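Local coordinates for EtuB protein (Clostridium kluyveri DSM 555, PDB 3IO0) that probably builds the protein shell of a bacterial microcompartment associated with ethanol utilisation, as a trimer of chains that each carry two tandem microcompartment domains, at residues Q144-A154 against N187-S197. Numbering follows the deposited sequence.
Sequences QAFGIMHAAPA and NEILITISGDS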
# COMPACT_ATOMS: atom_id res chain seq x y z
N GLN A 144 -22.61 -0.43 23.02
CA GLN A 144 -23.18 -1.68 22.54
C GLN A 144 -22.09 -2.70 22.25
O GLN A 144 -20.94 -2.32 22.07
CB GLN A 144 -24.01 -1.40 21.29
CG GLN A 144 -25.17 -0.42 21.53
CD GLN A 144 -25.93 -0.76 22.80
OE1 GLN A 144 -25.93 0.03 23.75
NE2 GLN A 144 -26.53 -1.95 22.85
N ALA A 145 -22.45 -3.98 22.20
CA ALA A 145 -21.51 -5.02 21.78
C ALA A 145 -21.07 -4.75 20.35
O ALA A 145 -21.80 -4.12 19.57
CB ALA A 145 -22.13 -6.39 21.90
N PHE A 146 -19.88 -5.22 19.98
CA PHE A 146 -19.29 -4.86 18.69
C PHE A 146 -18.41 -5.99 18.17
O PHE A 146 -17.68 -6.61 18.94
CB PHE A 146 -18.48 -3.58 18.86
CG PHE A 146 -18.05 -2.95 17.57
CD1 PHE A 146 -18.99 -2.46 16.67
CD2 PHE A 146 -16.71 -2.81 17.27
CE1 PHE A 146 -18.59 -1.87 15.48
CE2 PHE A 146 -16.29 -2.22 16.07
CZ PHE A 146 -17.23 -1.75 15.18
N GLY A 147 -18.49 -6.23 16.86
CA GLY A 147 -17.66 -7.26 16.22
C GLY A 147 -16.85 -6.75 15.04
O GLY A 147 -17.32 -5.88 14.30
N ILE A 148 -15.64 -7.30 14.86
CA ILE A 148 -14.80 -6.96 13.71
C ILE A 148 -14.31 -8.20 12.96
O ILE A 148 -13.77 -9.13 13.56
CB ILE A 148 -13.61 -6.09 14.11
CG1 ILE A 148 -14.08 -4.81 14.80
CG2 ILE A 148 -12.73 -5.76 12.89
CD1 ILE A 148 -13.00 -4.10 15.55
N MET A 149 -14.49 -8.20 11.65
CA MET A 149 -14.20 -9.35 10.80
C MET A 149 -13.36 -8.92 9.64
O MET A 149 -13.64 -7.88 9.03
CB MET A 149 -15.49 -9.83 10.16
CG MET A 149 -16.22 -10.91 10.87
SD MET A 149 -17.93 -10.76 10.36
CE MET A 149 -18.48 -9.59 11.59
N HIS A 150 -12.36 -9.73 9.30
CA HIS A 150 -11.78 -9.66 7.98
C HIS A 150 -10.95 -10.89 7.70
O HIS A 150 -10.54 -11.60 8.62
CB HIS A 150 -10.95 -8.39 7.79
CG HIS A 150 -9.81 -8.28 8.74
ND1 HIS A 150 -8.62 -8.95 8.55
CD2 HIS A 150 -9.66 -7.58 9.88
CE1 HIS A 150 -7.79 -8.67 9.54
NE2 HIS A 150 -8.40 -7.84 10.37
N ALA A 151 -10.73 -11.15 6.41
CA ALA A 151 -9.82 -12.20 5.98
C ALA A 151 -9.17 -11.81 4.65
O ALA A 151 -9.74 -11.03 3.87
CB ALA A 151 -10.55 -13.51 5.87
N ALA A 152 -7.96 -12.34 4.43
CA ALA A 152 -7.22 -12.13 3.20
C ALA A 152 -6.93 -13.50 2.63
O ALA A 152 -6.63 -14.42 3.39
CB ALA A 152 -5.94 -11.39 3.47
N PRO A 153 -7.00 -13.65 1.30
CA PRO A 153 -7.36 -12.63 0.34
C PRO A 153 -8.82 -12.27 0.47
O PRO A 153 -9.60 -13.06 1.03
CB PRO A 153 -7.10 -13.31 -1.01
CG PRO A 153 -7.25 -14.74 -0.73
CD PRO A 153 -6.69 -14.93 0.65
N ALA A 154 -9.18 -11.10 -0.05
CA ALA A 154 -10.49 -10.50 0.18
C ALA A 154 -11.67 -11.47 -0.01
O ALA A 154 -12.69 -11.34 0.67
CB ALA A 154 -10.67 -9.27 -0.70
N ASN A 187 -5.65 -6.58 1.04
CA ASN A 187 -6.38 -7.61 0.31
C ASN A 187 -7.41 -8.28 1.21
O ASN A 187 -7.37 -9.49 1.43
CB ASN A 187 -5.42 -8.62 -0.32
CG ASN A 187 -6.04 -9.34 -1.50
OD1 ASN A 187 -7.25 -9.59 -1.54
ND2 ASN A 187 -5.21 -9.69 -2.48
N GLU A 188 -8.34 -7.48 1.72
CA GLU A 188 -9.33 -7.96 2.69
C GLU A 188 -10.73 -7.48 2.36
O GLU A 188 -10.91 -6.44 1.72
CB GLU A 188 -9.00 -7.43 4.08
CG GLU A 188 -7.63 -7.78 4.64
CD GLU A 188 -7.24 -6.86 5.78
OE1 GLU A 188 -7.56 -5.65 5.70
OE2 GLU A 188 -6.62 -7.32 6.76
N ILE A 189 -11.72 -8.25 2.80
CA ILE A 189 -13.07 -7.72 3.04
C ILE A 189 -13.25 -7.60 4.56
O ILE A 189 -13.07 -8.58 5.28
CB ILE A 189 -14.19 -8.58 2.41
CG1 ILE A 189 -14.18 -8.44 0.89
CG2 ILE A 189 -15.55 -8.20 2.98
CD1 ILE A 189 -14.68 -7.11 0.38
N LEU A 190 -13.58 -6.40 5.02
CA LEU A 190 -13.83 -6.15 6.44
C LEU A 190 -15.29 -5.82 6.71
O LEU A 190 -15.93 -5.12 5.94
CB LEU A 190 -12.94 -5.03 6.97
CG LEU A 190 -13.10 -4.62 8.44
CD1 LEU A 190 -11.74 -4.51 9.14
CD2 LEU A 190 -13.88 -3.33 8.56
N ILE A 191 -15.80 -6.35 7.82
CA ILE A 191 -17.17 -6.10 8.23
C ILE A 191 -17.15 -5.72 9.69
O ILE A 191 -16.32 -6.20 10.47
CB ILE A 191 -18.11 -7.32 7.86
CG1 ILE A 191 -18.68 -7.08 6.49
CG2 ILE A 191 -19.28 -7.52 8.80
CD1 ILE A 191 -18.99 -5.65 6.23
N THR A 192 -18.05 -4.82 10.06
CA THR A 192 -18.14 -4.35 11.42
C THR A 192 -19.58 -4.47 11.85
O THR A 192 -20.49 -4.07 11.11
CB THR A 192 -17.58 -2.95 11.51
OG1 THR A 192 -16.30 -3.02 12.14
CG2 THR A 192 -18.47 -2.03 12.29
N ILE A 193 -19.79 -5.02 13.03
CA ILE A 193 -21.11 -5.48 13.44
C ILE A 193 -21.49 -5.06 14.86
O ILE A 193 -20.63 -5.03 15.75
CB ILE A 193 -21.22 -7.00 13.12
CG1 ILE A 193 -22.17 -7.17 11.95
CG2 ILE A 193 -21.58 -7.89 14.33
CD1 ILE A 193 -21.87 -8.37 11.11
N SER A 194 -22.75 -4.68 15.05
CA SER A 194 -23.27 -4.31 16.38
C SER A 194 -24.62 -4.97 16.68
O SER A 194 -25.33 -5.39 15.76
CB SER A 194 -23.37 -2.79 16.54
OG SER A 194 -23.68 -2.40 17.87
N GLY A 195 -24.97 -5.06 17.96
CA GLY A 195 -26.24 -5.65 18.37
C GLY A 195 -26.17 -6.21 19.77
O GLY A 195 -25.32 -5.79 20.55
N ASP A 196 -27.05 -7.15 20.10
CA ASP A 196 -26.99 -7.80 21.41
C ASP A 196 -25.80 -8.74 21.48
O ASP A 196 -25.48 -9.40 20.49
CB ASP A 196 -28.28 -8.54 21.72
CG ASP A 196 -29.48 -7.60 21.87
OD1 ASP A 196 -29.29 -6.43 22.30
OD2 ASP A 196 -30.62 -8.04 21.55
N SER A 197 -25.16 -8.81 22.64
CA SER A 197 -23.98 -9.65 22.79
C SER A 197 -24.18 -11.07 22.24
O SER A 197 -23.36 -11.55 21.44
CB SER A 197 -23.55 -9.72 24.25
OG SER A 197 -24.62 -10.18 25.05
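The imidazole of His-150 lies alongside the carboxylate of Glu-188, the two planes turned 46° apart, while Leu-190 brings CD1 to 3.8 Å from CD2 of the His-150 ring, in the five-stranded antiparallel sheet of the second microcompartment domain. The ring of His-121, on strand 120-127, meets that of His-150 nearly at right angles. OE2 of Glu-188 is close to ND1, but the angle is poor for a hydrogen bond; OE1 bonds to Thr-186, and NE2 of His-150 makes a weak bond to Glu-123. Further along the same face, the ring of Phe-146 has Ser-194 CB at its edge, and the ring of Phe-134, from helix 132-138, meets it with the planes about 35° apart.

His-150 and Phe-146 are on strand 145-152, Leu-190 and Ser-194 on its antiparallel neighbour 189-195. The pairs Gly-147 with Ile-193 and Met-149 with Ile-191 are regular and hydrogen-bonded; Met-149 N reaches Ile-191 O at 3.0 Å. On the other face, towards helix 154-167, Met-149 bends at chi3 (-88°) and lays CE 3.6 Å from both Ile-191 CG2 and Ile-193 CD1, and its side chain also touches Val-160 and Ala-164 of that helix.

Near the Phe-146 end, Ser-194 OG donates to Ala-145 O at 3.1 Å. At the other end the chain turns through a cis peptide before Pro-153. There Asn-187 bridges to the second subunit: ND2 bonds Asp-75 and the backbone of Ala-45 of that subunit, while Asn-187 OD1 takes Ala-154 N at 2.9 Å, the donor standing above the amide plane.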